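Local atomic coordinates of ebony (Drosophila melanogaster, PDB entry 6DYM), a protein that probably joins beta-alanine to biogenic amines such as dopamine as a nonribosomal peptide synthetase, this chain being its C-terminal condensation domain. Residues V7-E12 with D59-V64; N53-R58 with T75-D80; F79-E84 with N117-S122. All blocks are in the same frame, centred on the assembly; numbering follows the deposited sequence.

Contact 1. Residues V7-E12 with D59-V64; sequences VPLRLE and DLSFVV
Leu-9 packs against Val-63 and Ser-61 on the closed side of this contact. Its CD1 meets CG1 of Val-63 at 3.6 Å, and the two side chains cross at about a right angle. Its CD2 rests on CB of Ser-61 at 3.8 Å. CG of Leu-9 stands roughly anti to its backbone N (chi1 -150°), and the two methyls beyond it divide between Val-63 and Ser-61. Trp-52 and Leu-55 of helix 41-58 also press on Leu-9. OG of Ser-61 bonds to the backbone N of Asn-78 on the next strand.

Val-7 and Val-63 form an antiparallel hydrogen-bonded pair. Val-7 N reaches Val-63 O at 2.9 Å, and Val-63 N bonds back to Val-7 O. This pair fixes strand 4-8 at one edge of a seven-stranded mixed sheet, whose strand order is consistent with the GNAT (N-acetyltransferase) fold. A third bond, Leu-9 N to Ser-61 O, is longer at 3.2 Å, and its donor lies well above the carbonyl plane.

The other side is looser. Pro-8 is exposed, and its CB comes no nearer than 4.0 Å to OD1 of Asp-59. A water lies 2.8 Å from Leu-9 O and 2.9 Å from Asp-59 OD1, and probably bridges them. OD2 of Asp-59 forms a salt bridge with Lys-154.

Contact 2. Residues N53-R58 with T75-D80; sequences NVLVER and TALNFD
Leu-55 reaches from helix 53-58 to both Phe-79 and Leu-77 on strand 75-80. Its CB lies 4.2 Å from CZ of Phe-79. CG is anti to the backbone N (chi1 -166°), and the chain forks there. CD1 comes to 3.4 Å from CZ of Phe-79 and to 3.6 Å from CE2 of the same ring. CD2 turns to the other partner and meets CD1 of Leu-77 at 3.8 Å. The Leu-55 side chain crosses both of these residues at about a right angle.

Two more residues of 53-58 touch the ring of Phe-79. CG1 of Val-54 approaches CE1 obliquely, at 4.1 Å. CG of Arg-58 sits at the ring edge, near its plane, 4.0 Å from CE1. The touch from Arg-58 is thus made by its aliphatic part.

The axis of segment 53-58 runs at 80° to that of strand segment 75-80. Helix 41-58 is the second of two helices between the first two strands of the GNAT-like sheet, and here it packs across the third. Phe-123 of the neighbouring strand 119-127 extends the apolar layer. Its ring meets that of Phe-79 with the planes about 20° apart, and it also touches Leu-55 and Leu-77. An alanine in place of Phe-79 would probably open a gap between helix and sheet and leave CD1 of Leu-55, CG1 of Val-54 and CG of Arg-58 without this ring to pack on.

One water joins the two backbones. It donates to Leu-55 O at 2.7 Å and to Asn-78 O at 2.9 Å. CB of Asn-78 points away from the helix, and its ND2 bonds to Leu-60 O.

Contact 3. Residues F79-E84 with N117-S122; sequences FDARNE and NQILHS
OD1 of Asp-80 is gripped by two donors, while OD2 of the same carboxylate takes the backbone N of Asn-117. Asn-117 N meets OD2 of Asp-80 at 2.7 Å, on the syn side and 25° out of the carboxylate plane. One donor to OD1 is Arg-82 N at 2.9 Å, from above that plane, which makes an Asx turn. The other is a water 2.7 Å from OD1 of Asp-80, which also accepts from Ile-119 N. CG of Asp-80 is anti to its own backbone N (chi1 -175°), which brings CG to 3.7 Å from Asn-117 N. The bonds of the carboxylate tie the start of a type I turn, Asp-80 to Asn-83, to the chain just before strand 119-127.

The backbones pair beside it. Phe-79 and His-121 form an antiparallel hydrogen-bonded pair. Ala-81 N continues it with a bond to Ile-119 O of 2.8 Å.

Apolar contacts add to the polar ones. CB of Ala-81 touches CG2 of Ile-119 at 3.6 Å. CD1 of Ile-119 lies over one face of the Arg-82 guanidinium, 3.5 Å from NH1. That guanidinium is held elsewhere by a salt bridge to Asp-109 and by the carbonyls of Arg-108 and Pro-113.

His-121 ND1 makes a hydrogen bond to OE2 of Glu-84. The carboxylate meets the edge of the ring and lies nearly coplanar with it, 20° apart. The modelled 2.3 Å between His-121 ND1 and Glu-84 OE2 is very short, and its exact length is doubtful.

Helix 93-111 lies in the connection between the two paired strands. They are the third and fourth strands of a sheet whose order is consistent with the GNAT fold.

How the contacts relate
Contact 2 is the most buried of the three. Contacts 1 and 3 are partly buried, with contact 1 at an edge of the sheet and contact 3 at the end of an inner strand. Contacts 1 and 3 are strand pairings held by backbone hydrogen bonds. Contact 2 is a helix laid on the sheet, held by apolar side chains and one water. Carboxylates matter most in contact 3, where the chain turns. Strand 71-80 serves contacts 2 and 3, which share Phe-79 and Asp-80. Contacts 1 and 2 meet at Asn-78, where strands 62-66 and 71-80 are neighbours. Leu-60 also packs on Leu-120, linking contact 1 to contact 3.

Contact 1. Residues V7-E12 with D59-V64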
# COMPACT_ATOMS: atom_id res chain seq x y z
N VAL A 7 9.11 -11.74 8.40
CA VAL A 7 8.95 -13.13 8.00
C VAL A 7 8.22 -13.19 6.67
O VAL A 7 7.18 -12.53 6.51
CB VAL A 7 8.20 -13.92 9.09
CG1 VAL A 7 7.75 -15.27 8.56
CG2 VAL A 7 9.08 -14.09 10.32
N PRO A 8 8.72 -13.94 5.68
CA PRO A 8 8.00 -14.03 4.40
C PRO A 8 6.57 -14.50 4.60
O PRO A 8 6.26 -15.29 5.50
CB PRO A 8 8.82 -15.05 3.60
CG PRO A 8 10.18 -14.97 4.18
CD PRO A 8 10.00 -14.67 5.64
N LEU A 9 5.68 -13.99 3.75
CA LEU A 9 4.27 -14.31 3.82
C LEU A 9 4.04 -15.80 3.60
O LEU A 9 4.60 -16.40 2.67
CB LEU A 9 3.52 -13.50 2.76
CG LEU A 9 2.07 -13.12 3.04
CD1 LEU A 9 1.97 -12.22 4.25
CD2 LEU A 9 1.48 -12.44 1.82
N ARG A 10 3.22 -16.40 4.46
CA ARG A 10 2.82 -17.80 4.34
C ARG A 10 1.32 -17.89 4.10
O ARG A 10 0.57 -16.95 4.38
CB ARG A 10 3.18 -18.60 5.60
CG ARG A 10 4.66 -18.77 5.84
CD ARG A 10 4.90 -19.62 7.08
NE ARG A 10 5.94 -19.06 7.94
CZ ARG A 10 5.75 -18.66 9.19
NH1 ARG A 10 4.55 -18.75 9.75
NH2 ARG A 10 6.76 -18.17 9.89
N LEU A 11 0.89 -19.05 3.61
CA LEU A 11 -0.53 -19.24 3.30
C LEU A 11 -1.40 -19.08 4.54
O LEU A 11 -2.50 -18.51 4.47
CB LEU A 11 -0.75 -20.61 2.66
CG LEU A 11 -0.46 -20.74 1.16
CD1 LEU A 11 -0.93 -22.09 0.64
CD2 LEU A 11 -1.10 -19.61 0.37
N GLU A 12 -0.92 -19.54 5.69
CA GLU A 12 -1.71 -19.52 6.91
C GLU A 12 -1.78 -18.15 7.57
O GLU A 12 -2.43 -18.02 8.62
CB GLU A 12 -1.15 -20.55 7.90
CG GLU A 12 0.11 -20.11 8.63
CD GLU A 12 1.35 -20.78 8.08
OE1 GLU A 12 1.31 -21.24 6.91
OE2 GLU A 12 2.37 -20.86 8.81
N ASP A 59 6.29 -14.24 -3.42
CA ASP A 59 7.37 -14.19 -2.43
C ASP A 59 8.03 -12.81 -2.36
O ASP A 59 9.25 -12.69 -2.25
CB ASP A 59 8.41 -15.28 -2.68
CG ASP A 59 9.29 -15.55 -1.47
OD1 ASP A 59 8.76 -15.57 -0.33
OD2 ASP A 59 10.51 -15.75 -1.64
N LEU A 60 7.22 -11.75 -2.42
CA LEU A 60 7.72 -10.39 -2.28
C LEU A 60 7.14 -9.67 -1.07
O LEU A 60 7.57 -8.55 -0.77
CB LEU A 60 7.42 -9.57 -3.54
CG LEU A 60 7.99 -10.09 -4.87
CD1 LEU A 60 7.44 -9.27 -6.03
CD2 LEU A 60 9.51 -10.05 -4.85
N SER A 61 6.20 -10.29 -0.36
CA SER A 61 5.53 -9.68 0.77
C SER A 61 6.00 -10.34 2.07
O SER A 61 6.60 -11.41 2.05
CB SER A 61 4.01 -9.80 0.63
OG SER A 61 3.59 -9.36 -0.65
N PHE A 62 5.71 -9.68 3.19
CA PHE A 62 6.14 -10.20 4.48
C PHE A 62 5.22 -9.70 5.58
O PHE A 62 4.44 -8.76 5.39
CB PHE A 62 7.61 -9.84 4.78
CG PHE A 62 7.89 -8.35 4.82
CD1 PHE A 62 7.66 -7.61 5.97
CD2 PHE A 62 8.42 -7.70 3.71
CE1 PHE A 62 7.93 -6.25 6.01
CE2 PHE A 62 8.70 -6.35 3.74
CZ PHE A 62 8.46 -5.62 4.90
N VAL A 63 5.31 -10.35 6.73
CA VAL A 63 4.66 -9.90 7.95
C VAL A 63 5.75 -9.53 8.96
O VAL A 63 6.90 -9.98 8.87
CB VAL A 63 3.72 -10.97 8.54
CG1 VAL A 63 2.51 -11.18 7.65
CG2 VAL A 63 4.46 -12.29 8.75
N VAL A 64 5.38 -8.71 9.93
CA VAL A 64 6.30 -8.29 10.99
C VAL A 64 5.80 -8.88 12.30
O VAL A 64 4.65 -8.63 12.70
CB VAL A 64 6.41 -6.76 11.08
CG1 VAL A 64 7.29 -6.37 12.26
CG2 VAL A 64 6.98 -6.21 9.79
O HOH W 1 6.08 -15.20 0.59

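Contact 2. Residues N53-R58 with T75-D80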
# COMPACT_ATOMS: atom_id res chain seq x y z
N ASN A 53 -3.40 -16.34 -2.80
CA ASN A 53 -2.46 -17.39 -3.20
C ASN A 53 -1.34 -16.82 -4.05
O ASN A 53 -0.16 -17.11 -3.81
CB ASN A 53 -3.21 -18.51 -3.94
CG ASN A 53 -4.13 -19.30 -3.02
OD1 ASN A 53 -5.35 -19.26 -3.16
ND2 ASN A 53 -3.54 -20.03 -2.08
N VAL A 54 -1.68 -16.00 -5.05
CA VAL A 54 -0.66 -15.35 -5.88
C VAL A 54 0.24 -14.46 -5.03
O VAL A 54 1.46 -14.42 -5.24
CB VAL A 54 -1.34 -14.56 -7.01
CG1 VAL A 54 -0.29 -13.85 -7.86
CG2 VAL A 54 -2.21 -15.47 -7.85
N LEU A 55 -0.34 -13.75 -4.06
CA LEU A 55 0.44 -12.88 -3.19
C LEU A 55 1.52 -13.66 -2.45
O LEU A 55 2.68 -13.24 -2.40
CB LEU A 55 -0.49 -12.17 -2.21
CG LEU A 55 0.02 -10.98 -1.41
CD1 LEU A 55 0.48 -9.85 -2.33
CD2 LEU A 55 -1.07 -10.49 -0.48
N VAL A 56 1.16 -14.83 -1.90
CA VAL A 56 2.13 -15.63 -1.18
C VAL A 56 3.16 -16.23 -2.13
O VAL A 56 4.36 -16.30 -1.82
CB VAL A 56 1.42 -16.72 -0.36
CG1 VAL A 56 2.42 -17.70 0.24
CG2 VAL A 56 0.57 -16.09 0.74
N GLU A 57 2.72 -16.66 -3.32
CA GLU A 57 3.63 -17.39 -4.21
C GLU A 57 4.67 -16.47 -4.86
O GLU A 57 5.80 -16.91 -5.11
CB GLU A 57 2.82 -18.13 -5.28
CG GLU A 57 1.92 -19.22 -4.69
CD GLU A 57 1.83 -20.47 -5.55
OE1 GLU A 57 1.55 -20.34 -6.76
OE2 GLU A 57 2.03 -21.58 -5.00
N ARG A 58 4.33 -15.21 -5.12
CA ARG A 58 5.32 -14.29 -5.68
C ARG A 58 6.49 -14.03 -4.73
O ARG A 58 7.56 -13.63 -5.18
CB ARG A 58 4.66 -12.97 -6.06
CG ARG A 58 3.61 -13.11 -7.15
CD ARG A 58 4.24 -13.57 -8.45
NE ARG A 58 3.25 -13.58 -9.52
CZ ARG A 58 3.32 -14.34 -10.61
NH1 ARG A 58 4.34 -15.17 -10.77
NH2 ARG A 58 2.37 -14.28 -11.53
N THR A 75 2.25 -5.62 8.29
CA THR A 75 2.44 -6.38 7.06
C THR A 75 2.70 -5.43 5.90
O THR A 75 2.17 -4.32 5.85
CB THR A 75 1.25 -7.30 6.76
OG1 THR A 75 1.60 -8.19 5.70
CG2 THR A 75 0.01 -6.50 6.36
N ALA A 76 3.53 -5.90 4.97
CA ALA A 76 3.87 -5.16 3.75
C ALA A 76 3.60 -6.08 2.56
O ALA A 76 4.26 -7.11 2.41
CB ALA A 76 5.32 -4.70 3.77
N LEU A 77 2.62 -5.71 1.74
CA LEU A 77 2.23 -6.49 0.57
C LEU A 77 2.79 -5.83 -0.68
O LEU A 77 2.54 -4.65 -0.93
CB LEU A 77 0.71 -6.61 0.49
CG LEU A 77 0.02 -7.04 1.79
CD1 LEU A 77 -1.47 -7.27 1.57
CD2 LEU A 77 0.68 -8.29 2.36
N ASN A 78 3.56 -6.59 -1.46
CA ASN A 78 4.28 -6.07 -2.61
C ASN A 78 4.07 -6.97 -3.81
O ASN A 78 3.91 -8.19 -3.67
CB ASN A 78 5.77 -5.96 -2.33
CG ASN A 78 6.06 -5.20 -1.07
OD1 ASN A 78 5.64 -4.05 -0.93
ND2 ASN A 78 6.76 -5.82 -0.12
N PHE A 79 4.09 -6.35 -4.99
CA PHE A 79 4.07 -7.04 -6.27
C PHE A 79 5.09 -6.41 -7.19
O PHE A 79 5.47 -5.24 -7.04
CB PHE A 79 2.70 -6.96 -6.96
CG PHE A 79 1.70 -7.98 -6.49
CD1 PHE A 79 1.93 -9.33 -6.67
CD2 PHE A 79 0.51 -7.57 -5.91
CE1 PHE A 79 1.01 -10.26 -6.25
CE2 PHE A 79 -0.42 -8.50 -5.49
CZ PHE A 79 -0.17 -9.84 -5.67
N ASP A 80 5.55 -7.19 -8.16
CA ASP A 80 6.17 -6.62 -9.34
C ASP A 80 5.13 -5.76 -10.05
O ASP A 80 4.07 -6.26 -10.44
CB ASP A 80 6.68 -7.74 -10.26
CG ASP A 80 7.45 -7.22 -11.46
OD1 ASP A 80 7.21 -6.08 -11.92
OD2 ASP A 80 8.31 -7.96 -11.97
O HOH W 2 4.10 -10.96 -2.78

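Contact 3. Residues F79-E84 with N117-S122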
# COMPACT_ATOMS: atom_id res chain seq x y z
N PHE A 79 4.09 -6.35 -4.99
CA PHE A 79 4.07 -7.04 -6.27
C PHE A 79 5.09 -6.41 -7.19
O PHE A 79 5.47 -5.24 -7.04
CB PHE A 79 2.70 -6.96 -6.96
CG PHE A 79 1.70 -7.98 -6.49
CD1 PHE A 79 1.93 -9.33 -6.67
CD2 PHE A 79 0.51 -7.57 -5.91
CE1 PHE A 79 1.01 -10.26 -6.25
CE2 PHE A 79 -0.42 -8.50 -5.49
CZ PHE A 79 -0.17 -9.84 -5.67
N ASP A 80 5.55 -7.19 -8.16
CA ASP A 80 6.17 -6.62 -9.34
C ASP A 80 5.13 -5.76 -10.05
O ASP A 80 4.07 -6.26 -10.44
CB ASP A 80 6.68 -7.74 -10.26
CG ASP A 80 7.45 -7.22 -11.46
OD1 ASP A 80 7.21 -6.08 -11.92
OD2 ASP A 80 8.31 -7.96 -11.97
N ALA A 81 5.42 -4.46 -10.20
CA ALA A 81 4.44 -3.55 -10.78
C ALA A 81 3.99 -4.00 -12.16
O ALA A 81 2.86 -3.70 -12.58
CB ALA A 81 5.01 -2.14 -10.84
N ARG A 82 4.84 -4.72 -12.89
CA ARG A 82 4.52 -5.19 -14.23
C ARG A 82 4.08 -6.65 -14.26
O ARG A 82 4.12 -7.29 -15.32
CB ARG A 82 5.72 -4.97 -15.15
CG ARG A 82 6.23 -3.53 -15.17
CD ARG A 82 7.11 -3.27 -16.39
NE ARG A 82 7.70 -1.93 -16.39
CZ ARG A 82 7.04 -0.82 -16.69
NH1 ARG A 82 7.66 0.36 -16.69
NH2 ARG A 82 5.74 -0.88 -16.98
N ASN A 83 3.67 -7.20 -13.11
CA ASN A 83 3.29 -8.61 -13.01
C ASN A 83 2.29 -8.79 -11.87
O ASN A 83 2.43 -9.68 -11.03
CB ASN A 83 4.53 -9.49 -12.82
CG ASN A 83 4.25 -10.95 -13.09
OD1 ASN A 83 3.41 -11.29 -13.92
ND2 ASN A 83 4.96 -11.83 -12.38
N GLU A 84 1.27 -7.94 -11.83
CA GLU A 84 0.23 -7.87 -10.82
C GLU A 84 -1.02 -8.62 -11.26
O GLU A 84 -1.40 -8.54 -12.43
CB GLU A 84 -0.14 -6.41 -10.53
CG GLU A 84 0.74 -5.77 -9.49
CD GLU A 84 0.25 -4.42 -9.01
OE1 GLU A 84 -0.84 -3.98 -9.42
OE2 GLU A 84 0.98 -3.79 -8.22
N ASN A 117 10.76 -7.64 -13.08
CA ASN A 117 11.76 -7.61 -12.02
C ASN A 117 12.49 -6.27 -11.96
O ASN A 117 13.66 -6.20 -11.57
CB ASN A 117 12.76 -8.76 -12.18
CG ASN A 117 13.54 -9.04 -10.91
OD1 ASN A 117 13.31 -10.06 -10.26
ND2 ASN A 117 14.45 -8.14 -10.54
N GLN A 118 11.80 -5.20 -12.34
CA GLN A 118 12.36 -3.85 -12.30
C GLN A 118 11.70 -2.98 -11.25
O GLN A 118 12.38 -2.32 -10.46
CB GLN A 118 12.22 -3.18 -13.68
CG GLN A 118 12.99 -3.87 -14.80
CD GLN A 118 14.46 -3.53 -14.80
OE1 GLN A 118 14.95 -2.85 -13.89
NE2 GLN A 118 15.18 -4.00 -15.81
N ILE A 119 10.37 -2.95 -11.21
CA ILE A 119 9.62 -2.05 -10.36
C ILE A 119 8.96 -2.88 -9.26
O ILE A 119 8.04 -3.66 -9.54
CB ILE A 119 8.58 -1.25 -11.16
CG1 ILE A 119 9.23 -0.62 -12.39
CG2 ILE A 119 7.95 -0.20 -10.29
CD1 ILE A 119 8.24 0.10 -13.27
N LEU A 120 9.41 -2.70 -8.02
CA LEU A 120 8.75 -3.29 -6.87
C LEU A 120 7.65 -2.35 -6.40
O LEU A 120 7.93 -1.24 -5.93
CB LEU A 120 9.75 -3.56 -5.74
CG LEU A 120 9.11 -4.29 -4.56
CD1 LEU A 120 8.66 -5.69 -4.98
CD2 LEU A 120 10.07 -4.36 -3.37
N HIS A 121 6.41 -2.80 -6.51
CA HIS A 121 5.24 -1.99 -6.16
C HIS A 121 4.86 -2.28 -4.72
O HIS A 121 4.39 -3.38 -4.41
CB HIS A 121 4.08 -2.27 -7.11
CG HIS A 121 2.88 -1.39 -6.87
ND1 HIS A 121 1.61 -1.75 -7.25
CD2 HIS A 121 2.78 -0.18 -6.28
CE1 HIS A 121 0.76 -0.79 -6.91
NE2 HIS A 121 1.45 0.18 -6.32
N SER A 122 5.08 -1.31 -3.84
CA SER A 122 4.59 -1.39 -2.46
C SER A 122 3.13 -0.97 -2.49
O SER A 122 2.82 0.22 -2.54
CB SER A 122 5.41 -0.50 -1.54
OG SER A 122 4.91 -0.55 -0.21
O HOH W 3 9.19 -4.59 -13.03